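Local coordinates for protein propionate kinase (Francisella tularensis subsp. tularensis, PDB 3KHY) that probably makes acetyl phosphate from acetate and ATP, or runs the reaction backwards, as a magnesium-dependent homodimeric kinase of the acetokinase family, at residues 1-9 and 17-27; 59-67 and 126-134. All blocks are in the same frame, centred on the assembly; numbering follows the deposited sequence.

Contact 1 of 2, residues 1-9 and 17-27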
loop_
_atom_site.group_PDB
_atom_site.type_symbol
_atom_site.label_atom_id
_atom_site.label_comp_id
_atom_site.label_asym_id
_atom_site.label_seq_id
_atom_site.Cartn_x
_atom_site.Cartn_y
_atom_site.Cartn_z
HETATM N N MSE A 1 -24.970 -11.041 37.369
HETATM C CA MSE A 1 -26.352 -11.014 36.894
HETATM C C MSE A 1 -26.689 -9.756 36.097
HETATM O O MSE A 1 -27.706 -9.703 35.400
HETATM C CB MSE A 1 -27.326 -11.167 38.064
HETATM C CG MSE A 1 -27.689 -12.612 38.369
HETATM SE SE MSE A 1 -28.850 -13.415 37.012
HETATM C CE MSE A 1 -30.585 -12.887 37.739
ATOM N N SER A 2 -25.830 -8.746 36.201
ATOM C CA SER A 2 -26.043 -7.486 35.496
ATOM C C SER A 2 -25.824 -7.639 33.990
ATOM O O SER A 2 -25.141 -8.561 33.537
ATOM C CB SER A 2 -25.129 -6.397 36.055
ATOM O OG SER A 2 -23.771 -6.709 35.816
ATOM N N GLU A 3 -26.410 -6.724 33.225
ATOM C CA GLU A 3 -26.355 -6.786 31.775
ATOM C C GLU A 3 -25.967 -5.445 31.157
ATOM O O GLU A 3 -26.251 -4.384 31.711
ATOM C CB GLU A 3 -27.700 -7.267 31.221
ATOM C CG GLU A 3 -28.072 -8.681 31.685
ATOM C CD GLU A 3 -29.498 -9.073 31.327
ATOM O OE1 GLU A 3 -30.124 -8.375 30.502
ATOM O OE2 GLU A 3 -29.993 -10.082 31.875
ATOM N N ILE A 4 -25.312 -5.506 30.005
ATOM C CA ILE A 4 -24.912 -4.315 29.264
ATOM C C ILE A 4 -25.634 -4.321 27.922
ATOM O O ILE A 4 -25.700 -5.359 27.242
ATOM C CB ILE A 4 -23.405 -4.325 28.979
ATOM C CG1 ILE A 4 -22.602 -4.419 30.278
ATOM C CG2 ILE A 4 -23.008 -3.090 28.180
ATOM C CD1 ILE A 4 -22.319 -3.084 30.913
ATOM N N LEU A 5 -26.187 -3.176 27.546
ATOM C CA LEU A 5 -26.828 -3.036 26.251
ATOM C C LEU A 5 -25.777 -2.514 25.290
ATOM O O LEU A 5 -25.215 -1.453 25.517
ATOM C CB LEU A 5 -27.996 -2.047 26.325
ATOM C CG LEU A 5 -28.701 -1.802 24.994
ATOM C CD1 LEU A 5 -29.259 -3.111 24.450
ATOM C CD2 LEU A 5 -29.800 -0.765 25.146
ATOM N N VAL A 6 -25.510 -3.260 24.223
ATOM C CA VAL A 6 -24.461 -2.891 23.272
ATOM C C VAL A 6 -25.074 -2.422 21.961
ATOM O O VAL A 6 -25.909 -3.117 21.376
ATOM C CB VAL A 6 -23.505 -4.073 23.011
ATOM C CG1 VAL A 6 -22.447 -3.695 21.971
ATOM C CG2 VAL A 6 -22.841 -4.496 24.300
ATOM N N LEU A 7 -24.684 -1.232 21.507
ATOM C CA LEU A 7 -25.316 -0.644 20.331
ATOM C C LEU A 7 -24.337 -0.265 19.246
ATOM O O LEU A 7 -23.229 0.198 19.516
ATOM C CB LEU A 7 -26.092 0.624 20.709
ATOM C CG LEU A 7 -27.179 0.496 21.766
ATOM C CD1 LEU A 7 -27.725 1.887 22.074
ATOM C CD2 LEU A 7 -28.298 -0.456 21.291
ATOM N N ASN A 8 -24.764 -0.436 18.006
ATOM C CA ASN A 8 -24.110 0.225 16.891
ATOM C C ASN A 8 -25.198 1.010 16.166
ATOM O O ASN A 8 -26.012 0.435 15.435
ATOM C CB ASN A 8 -23.433 -0.788 15.966
ATOM C CG ASN A 8 -22.677 -0.124 14.818
ATOM O OD1 ASN A 8 -22.511 1.098 14.791
ATOM N ND2 ASN A 8 -22.213 -0.930 13.867
ATOM N N CYS A 9 -25.244 2.318 16.405
ATOM C CA CYS A 9 -26.288 3.155 15.822
ATOM C C CYS A 9 -25.824 3.753 14.506
ATOM O O CYS A 9 -24.953 4.620 14.489
ATOM C CB CYS A 9 -26.681 4.289 16.775
ATOM S SG CYS A 9 -27.365 3.763 18.356
ATOM N N ALA A 17 -27.374 -5.652 21.185
ATOM C CA ALA A 17 -27.199 -6.905 21.901
ATOM C C ALA A 17 -27.262 -6.664 23.396
ATOM O O ALA A 17 -26.818 -5.626 23.893
ATOM C CB ALA A 17 -25.869 -7.550 21.529
ATOM N N LEU A 18 -27.809 -7.636 24.109
ATOM C CA LEU A 18 -27.862 -7.598 25.558
ATOM C C LEU A 18 -26.911 -8.659 26.076
ATOM O O LEU A 18 -27.116 -9.851 25.842
ATOM C CB LEU A 18 -29.277 -7.910 26.017
ATOM C CG LEU A 18 -29.632 -7.524 27.447
ATOM C CD1 LEU A 18 -29.241 -6.074 27.722
ATOM C CD2 LEU A 18 -31.122 -7.741 27.656
ATOM N N ILE A 19 -25.868 -8.234 26.776
ATOM C CA ILE A 19 -24.786 -9.139 27.122
ATOM C C ILE A 19 -24.509 -9.133 28.624
ATOM O O ILE A 19 -24.544 -8.090 29.263
ATOM C CB ILE A 19 -23.517 -8.772 26.325
ATOM C CG1 ILE A 19 -23.769 -9.017 24.836
ATOM C CG2 ILE A 19 -22.291 -9.566 26.803
ATOM C CD1 ILE A 19 -22.707 -8.451 23.949
ATOM N N ASN A 20 -24.264 -10.312 29.181
ATOM C CA ASN A 20 -23.821 -10.423 30.562
ATOM C C ASN A 20 -22.315 -10.552 30.563
ATOM O O ASN A 20 -21.780 -11.587 30.158
ATOM C CB ASN A 20 -24.468 -11.633 31.242
ATOM C CG ASN A 20 -24.085 -11.751 32.708
ATOM O OD1 ASN A 20 -22.907 -11.698 33.060
ATOM N ND2 ASN A 20 -25.083 -11.911 33.573
ATOM N N PRO A 21 -21.621 -9.494 31.011
ATOM C CA PRO A 21 -20.157 -9.402 30.935
ATOM C C PRO A 21 -19.458 -10.451 31.793
ATOM O O PRO A 21 -18.320 -10.822 31.513
ATOM C CB PRO A 21 -19.855 -8.007 31.501
ATOM C CG PRO A 21 -21.161 -7.296 31.559
ATOM C CD PRO A 21 -22.211 -8.337 31.703
ATOM N N HIS A 22 -20.142 -10.935 32.821
ATOM C CA HIS A 22 -19.535 -11.865 33.761
ATOM C C HIS A 22 -19.616 -13.314 33.287
ATOM O O HIS A 22 -18.701 -14.103 33.522
ATOM C CB HIS A 22 -20.170 -11.695 35.141
ATOM C CG HIS A 22 -20.254 -10.267 35.581
ATOM N ND1 HIS A 22 -21.429 -9.548 35.555
ATOM C CD2 HIS A 22 -19.300 -9.415 36.027
ATOM C CE1 HIS A 22 -21.199 -8.320 35.984
ATOM N NE2 HIS A 22 -19.916 -8.214 36.276
ATOM N N THR A 23 -20.706 -13.656 32.609
ATOM C CA THR A 23 -20.872 -14.999 32.067
ATOM C C THR A 23 -20.482 -15.038 30.595
ATOM O O THR A 23 -20.322 -16.112 30.016
ATOM C CB THR A 23 -22.323 -15.487 32.201
ATOM O OG1 THR A 23 -23.182 -14.640 31.431
ATOM C CG2 THR A 23 -22.761 -15.456 33.655
ATOM N N SER A 24 -20.342 -13.856 30.000
ATOM C CA SER A 24 -19.980 -13.720 28.586
ATOM C C SER A 24 -21.125 -14.086 27.653
ATOM O O SER A 24 -20.926 -14.215 26.448
ATOM C CB SER A 24 -18.753 -14.565 28.237
ATOM O OG SER A 24 -17.599 -14.097 28.912
ATOM N N GLN A 25 -22.322 -14.246 28.203
ATOM C CA GLN A 25 -23.448 -14.717 27.403
ATOM C C GLN A 25 -24.232 -13.595 26.747
ATOM O O GLN A 25 -24.573 -12.591 27.378
ATOM C CB GLN A 25 -24.382 -15.605 28.229
ATOM C CG GLN A 25 -23.833 -17.001 28.468
ATOM C CD GLN A 25 -24.706 -17.812 29.403
ATOM O OE1 GLN A 25 -25.901 -17.543 29.542
ATOM N NE2 GLN A 25 -24.112 -18.810 30.054
ATOM N N SER A 26 -24.505 -13.781 25.465
ATOM C CA SER A 26 -25.376 -12.894 24.732
ATOM C C SER A 26 -26.804 -13.391 24.912
ATOM O O SER A 26 -27.142 -14.502 24.491
ATOM C CB SER A 26 -24.979 -12.896 23.260
ATOM O OG SER A 26 -25.874 -12.112 22.503
ATOM N N LEU A 27 -27.638 -12.580 25.561
ATOM C CA LEU A 27 -29.004 -12.990 25.877
ATOM C C LEU A 27 -29.970 -12.703 24.731
ATOM O O LEU A 27 -30.852 -13.505 24.424
ATOM C CB LEU A 27 -29.498 -12.288 27.145
ATOM C CG LEU A 27 -28.704 -12.512 28.429
ATOM C CD1 LEU A 27 -27.403 -11.755 28.367
ATOM C CD2 LEU A 27 -29.511 -12.051 29.619
#
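Ile4 and Val6 meet Ile19, Ala17 and Pro21 on one face of an antiparallel hairpin, while Glu3, Leu5, Leu18 and Leu27 occupy the other. Strand 3-9 runs at 150° to strand 17-20, and two hydrogen-bonded pairs hold them: Ile4 with Ile19, and Val6 with Ala17. Of the four backbone bonds, Val6 N to Ala17 O is the shortest, at 2.7 Å.

On the first face, Ile4 sends CG1 across the proline ring at about a right angle. CG1 sits beside the backbone N (chi1 -58°), and from there it presses on Pro21 CG at 3.5 Å, a tight carbon pair. Further along, Val6 CG2 lies against Ile19 CD1, the far end of an extended isoleucine, at 4.0 Å.

The opposite face mixes carboxylate and methyls. The extended chain of Glu3 slants over Leu18 and Leu27, bringing OE1 to 3.1 Å from Leu18 CD2 and OE2 to 3.0 Å from Leu27 CD2. Both are shorter than normal carbon-oxygen contact, and little should rest on the exact values. OE1 is buried without a polar partner in the model; Lys78 and His75 also border the Glu3 side chain, so its charge state is left open. Leu5 CD1 and Leu18 CD1 face each other more loosely, at 4.4 Å.

At the turn, Asn20 OD1 accepts from His22 N at 2.9 Å in the carbonyl plane, forming an Asx turn, and also from Thr23 N, which stands above that plane.

The hairpin lies within the large mixed sheet: strand 3-9 bonds on its other edge to strand 79-86, through Val80, Ala81 and Gly83. Helix 372-382 covers the Ile4 and Val6 face with Thr380 and Ile376, whereas Leu70 of helix 59-72 packs on Leu18 from the other.

Contact 2 of 2, residues 59-67 and 126-134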
loop_
_atom_site.group_PDB
_atom_site.type_symbol
_atom_site.label_atom_id
_atom_site.label_comp_id
_atom_site.label_asym_id
_atom_site.label_seq_id
_atom_site.Cartn_x
_atom_site.Cartn_y
_atom_site.Cartn_z
ATOM N N TYR A 59 -36.639 6.877 14.126
ATOM C CA TYR A 59 -35.512 6.391 14.896
ATOM C C TYR A 59 -35.925 6.371 16.363
ATOM O O TYR A 59 -35.550 5.475 17.114
ATOM C CB TYR A 59 -34.329 7.325 14.697
ATOM C CG TYR A 59 -32.972 6.662 14.703
ATOM C CD1 TYR A 59 -32.284 6.436 13.515
ATOM C CD2 TYR A 59 -32.367 6.288 15.895
ATOM C CE1 TYR A 59 -31.025 5.847 13.517
ATOM C CE2 TYR A 59 -31.116 5.698 15.908
ATOM C CZ TYR A 59 -30.448 5.479 14.718
ATOM O OH TYR A 59 -29.199 4.893 14.742
ATOM N N LYS A 60 -36.712 7.365 16.767
ATOM C CA LYS A 60 -37.238 7.402 18.128
ATOM C C LYS A 60 -38.217 6.250 18.381
ATOM O O LYS A 60 -38.217 5.653 19.458
ATOM C CB LYS A 60 -37.914 8.741 18.425
ATOM C CG LYS A 60 -38.383 8.872 19.869
ATOM C CD LYS A 60 -39.299 10.073 20.068
ATOM C CE LYS A 60 -39.848 10.113 21.492
ATOM N NZ LYS A 60 -40.910 11.147 21.674
ATOM N N ASP A 61 -39.055 5.951 17.391
ATOM C CA ASP A 61 -39.980 4.818 17.481
ATOM C C ASP A 61 -39.218 3.505 17.667
ATOM O O ASP A 61 -39.622 2.635 18.439
ATOM C CB ASP A 61 -40.853 4.732 16.228
ATOM C CG ASP A 61 -41.801 5.908 16.093
ATOM O OD1 ASP A 61 -42.104 6.551 17.120
ATOM O OD2 ASP A 61 -42.245 6.187 14.958
ATOM N N VAL A 62 -38.117 3.364 16.941
ATOM C CA VAL A 62 -37.272 2.186 17.081
ATOM C C VAL A 62 -36.806 2.034 18.523
ATOM O O VAL A 62 -36.921 0.964 19.113
ATOM C CB VAL A 62 -36.059 2.260 16.151
ATOM C CG1 VAL A 62 -35.063 1.161 16.491
ATOM C CG2 VAL A 62 -36.508 2.153 14.707
ATOM N N PHE A 63 -36.294 3.118 19.097
ATOM C CA PHE A 63 -35.801 3.070 20.465
ATOM C C PHE A 63 -36.877 2.751 21.495
ATOM O O PHE A 63 -36.619 2.038 22.463
ATOM C CB PHE A 63 -35.064 4.358 20.833
ATOM C CG PHE A 63 -33.594 4.313 20.521
ATOM C CD1 PHE A 63 -32.735 3.563 21.305
ATOM C CD2 PHE A 63 -33.079 4.997 19.435
ATOM C CE1 PHE A 63 -31.381 3.501 21.017
ATOM C CE2 PHE A 63 -31.729 4.942 19.140
ATOM C CZ PHE A 63 -30.878 4.193 19.936
ATOM N N GLU A 64 -38.075 3.289 21.296
ATOM C CA GLU A 64 -39.172 3.010 22.212
ATOM C C GLU A 64 -39.586 1.554 22.094
ATOM O O GLU A 64 -39.956 0.925 23.080
ATOM C CB GLU A 64 -40.370 3.920 21.940
ATOM C CG GLU A 64 -40.168 5.366 22.362
ATOM C CD GLU A 64 -41.465 6.155 22.340
ATOM O OE1 GLU A 64 -42.545 5.524 22.307
ATOM O OE2 GLU A 64 -41.405 7.405 22.360
HETATM N N MSE A 65 -39.520 1.019 20.882
HETATM C CA MSE A 65 -39.829 -0.387 20.678
HETATM C C MSE A 65 -38.774 -1.257 21.352
HETATM O O MSE A 65 -39.089 -2.282 21.961
HETATM C CB MSE A 65 -39.927 -0.716 19.191
HETATM C CG MSE A 65 -40.067 -2.205 18.908
HETATM SE SE MSE A 65 -40.481 -2.587 17.041
HETATM C CE MSE A 65 -42.431 -2.301 17.065
ATOM N N LEU A 66 -37.517 -0.833 21.255
ATOM C CA LEU A 66 -36.439 -1.553 21.908
ATOM C C LEU A 66 -36.658 -1.504 23.411
ATOM O O LEU A 66 -36.563 -2.521 24.095
ATOM C CB LEU A 66 -35.078 -0.949 21.545
ATOM C CG LEU A 66 -33.893 -1.567 22.279
ATOM C CD1 LEU A 66 -33.916 -3.079 22.146
ATOM C CD2 LEU A 66 -32.574 -0.996 21.772
ATOM N N LYS A 67 -36.974 -0.318 23.923
ATOM C CA LYS A 67 -37.250 -0.173 25.346
ATOM C C LYS A 67 -38.419 -1.067 25.749
ATOM O O LYS A 67 -38.347 -1.776 26.751
ATOM C CB LYS A 67 -37.553 1.285 25.704
ATOM C CG LYS A 67 -37.753 1.521 27.195
ATOM C CD LYS A 67 -37.833 3.006 27.509
ATOM C CE LYS A 67 -37.836 3.271 29.008
ATOM N NZ LYS A 67 -37.801 4.733 29.314
ATOM N N ARG A 126 -27.514 10.428 22.192
ATOM C CA ARG A 126 -28.498 11.391 22.685
ATOM C C ARG A 126 -29.872 10.757 22.903
ATOM O O ARG A 126 -30.527 11.017 23.910
ATOM C CB ARG A 126 -28.584 12.606 21.759
ATOM C CG ARG A 126 -27.384 13.550 21.914
ATOM C CD ARG A 126 -27.228 14.469 20.720
ATOM N NE ARG A 126 -26.074 15.356 20.861
ATOM C CZ ARG A 126 -25.651 16.183 19.908
ATOM N NH1 ARG A 126 -26.288 16.229 18.744
ATOM N NH2 ARG A 126 -24.591 16.956 20.115
ATOM N N PHE A 127 -30.300 9.918 21.966
ATOM C CA PHE A 127 -31.526 9.152 22.160
ATOM C C PHE A 127 -31.445 8.382 23.472
ATOM O O PHE A 127 -32.402 8.346 24.242
ATOM C CB PHE A 127 -31.774 8.184 20.998
ATOM C CG PHE A 127 -32.400 8.828 19.790
ATOM C CD1 PHE A 127 -33.619 9.476 19.887
ATOM C CD2 PHE A 127 -31.779 8.769 18.554
ATOM C CE1 PHE A 127 -34.198 10.068 18.776
ATOM C CE2 PHE A 127 -32.353 9.355 17.442
ATOM C CZ PHE A 127 -33.563 10.005 17.552
ATOM N N CYS A 128 -30.292 7.780 23.730
ATOM C CA CYS A 128 -30.114 6.981 24.937
ATOM C C CYS A 128 -30.127 7.828 26.200
ATOM O O CYS A 128 -30.591 7.374 27.244
ATOM C CB CYS A 128 -28.833 6.145 24.863
ATOM S SG CYS A 128 -28.988 4.695 23.792
ATOM N N GLN A 129 -29.613 9.052 26.108
ATOM C CA GLN A 129 -29.665 9.973 27.238
ATOM C C GLN A 129 -31.111 10.311 27.594
ATOM O O GLN A 129 -31.451 10.467 28.765
ATOM C CB GLN A 129 -28.879 11.252 26.941
ATOM C CG GLN A 129 -27.370 11.044 26.848
ATOM C CD GLN A 129 -26.608 12.340 26.650
ATOM O OE1 GLN A 129 -27.093 13.271 25.998
ATOM N NE2 GLN A 129 -25.405 12.406 27.208
ATOM N N GLN A 130 -31.957 10.419 26.576
ATOM C CA GLN A 130 -33.369 10.731 26.777
ATOM C C GLN A 130 -34.141 9.537 27.323
ATOM O O GLN A 130 -34.939 9.664 28.251
ATOM C CB GLN A 130 -34.011 11.149 25.457
ATOM C CG GLN A 130 -33.482 12.432 24.860
ATOM C CD GLN A 130 -34.275 12.859 23.641
ATOM O OE1 GLN A 130 -34.647 12.032 22.806
ATOM N NE2 GLN A 130 -34.543 14.156 23.535
ATOM N N ILE A 131 -33.892 8.379 26.726
ATOM C CA ILE A 131 -34.704 7.191 26.945
ATOM C C ILE A 131 -34.226 6.330 28.114
ATOM O O ILE A 131 -35.033 5.728 28.819
ATOM C CB ILE A 131 -34.775 6.359 25.653
ATOM C CG1 ILE A 131 -35.422 7.196 24.547
ATOM C CG2 ILE A 131 -35.531 5.061 25.879
ATOM C CD1 ILE A 131 -35.540 6.487 23.231
ATOM N N PHE A 132 -32.916 6.276 28.323
ATOM C CA PHE A 132 -32.361 5.545 29.458
ATOM C C PHE A 132 -31.496 6.471 30.312
ATOM O O PHE A 132 -30.293 6.251 30.451
ATOM C CB PHE A 132 -31.535 4.344 28.980
ATOM C CG PHE A 132 -32.237 3.476 27.964
ATOM C CD1 PHE A 132 -33.243 2.601 28.347
ATOM C CD2 PHE A 132 -31.872 3.517 26.626
ATOM C CE1 PHE A 132 -33.878 1.792 27.410
ATOM C CE2 PHE A 132 -32.503 2.712 25.685
ATOM C CZ PHE A 132 -33.508 1.847 26.080
ATOM N N PRO A 133 -32.116 7.513 30.892
ATOM C CA PRO A 133 -31.418 8.604 31.585
ATOM C C PRO A 133 -30.584 8.157 32.783
ATOM O O PRO A 133 -29.625 8.843 33.148
ATOM C CB PRO A 133 -32.566 9.501 32.062
ATOM C CG PRO A 133 -33.750 8.598 32.118
ATOM C CD PRO A 133 -33.576 7.680 30.953
ATOM N N GLU A 134 -30.945 7.031 33.386
ATOM C CA GLU A 134 -30.277 6.567 34.595
ATOM C C GLU A 134 -28.952 5.862 34.308
ATOM O O GLU A 134 -28.109 5.727 35.193
ATOM C CB GLU A 134 -31.201 5.637 35.392
ATOM C CG GLU A 134 -32.470 6.302 35.922
ATOM C CD GLU A 134 -33.379 5.332 36.666
ATOM O OE1 GLU A 134 -33.117 4.110 36.620
ATOM O OE2 GLU A 134 -34.357 5.790 37.297
#
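Aromatic contacts dominate where Tyr59 and Phe63 meet Phe127. The rings of Tyr59 and Phe127 are nearly parallel, at 9°, but displaced along their planes until little of one lies over the other; their closest atoms are Tyr59 CD2 and Phe127 CE2, at 3.4 Å. Phe63 receives Phe127 CB over one face, nearer the ring's CD2-CE2 side than its centre, in a CH-pi contact 4.0 Å from the ring centroid. Cys128 SG approaches the Phe63 ring obliquely, CE1 nearest at 3.9 Å.

Aliphatic packing continues down the interface. Ile131 turns CG1 beside its backbone N (chi1 -61°), which directs CD1 at Phe63 CB, though the 3.2 Å separation is too short to be taken literally. Lys67, fully extended, lays its CD against Ile131 CG2 at 3.5 Å, and its CB and CG slide past Phe132, running the opposite way.

The polar link is single: Lys67 NZ donates to Ile131 O at 3.0 Å, in the carbonyl plane, at the C-terminal end of helix 118-131. The helices, crossing at -49°, are thus joined mainly by apolar and aromatic surfaces. An ammonium group at a helix C-terminus should also be favoured by the helix dipole.

Overall arrangement
The two contacts form successive layers of one domain: contact 1 belongs to the large mixed sheet, and contact 2 pairs two helices lying over it. Their centres are about 17 Å apart, yet they touch through the later part of strand 3-9. Leu7 CD1 comes to 3.5 Å from Cys128 SG, and Cys9 CB to 3.3 Å from Tyr59 OH, which is itself hydrogen-bonded to Gly10 O. This same strand carries Asn8, a predicted magnesium ligand; the Tyr59 side chain lies about 8 Å from that of Asn8. Val6 is likewise about 6 Å, side chain to side chain, from Arg85, the predicted substrate-binding residue. The helix pair therefore packs close behind the probable active-site strand.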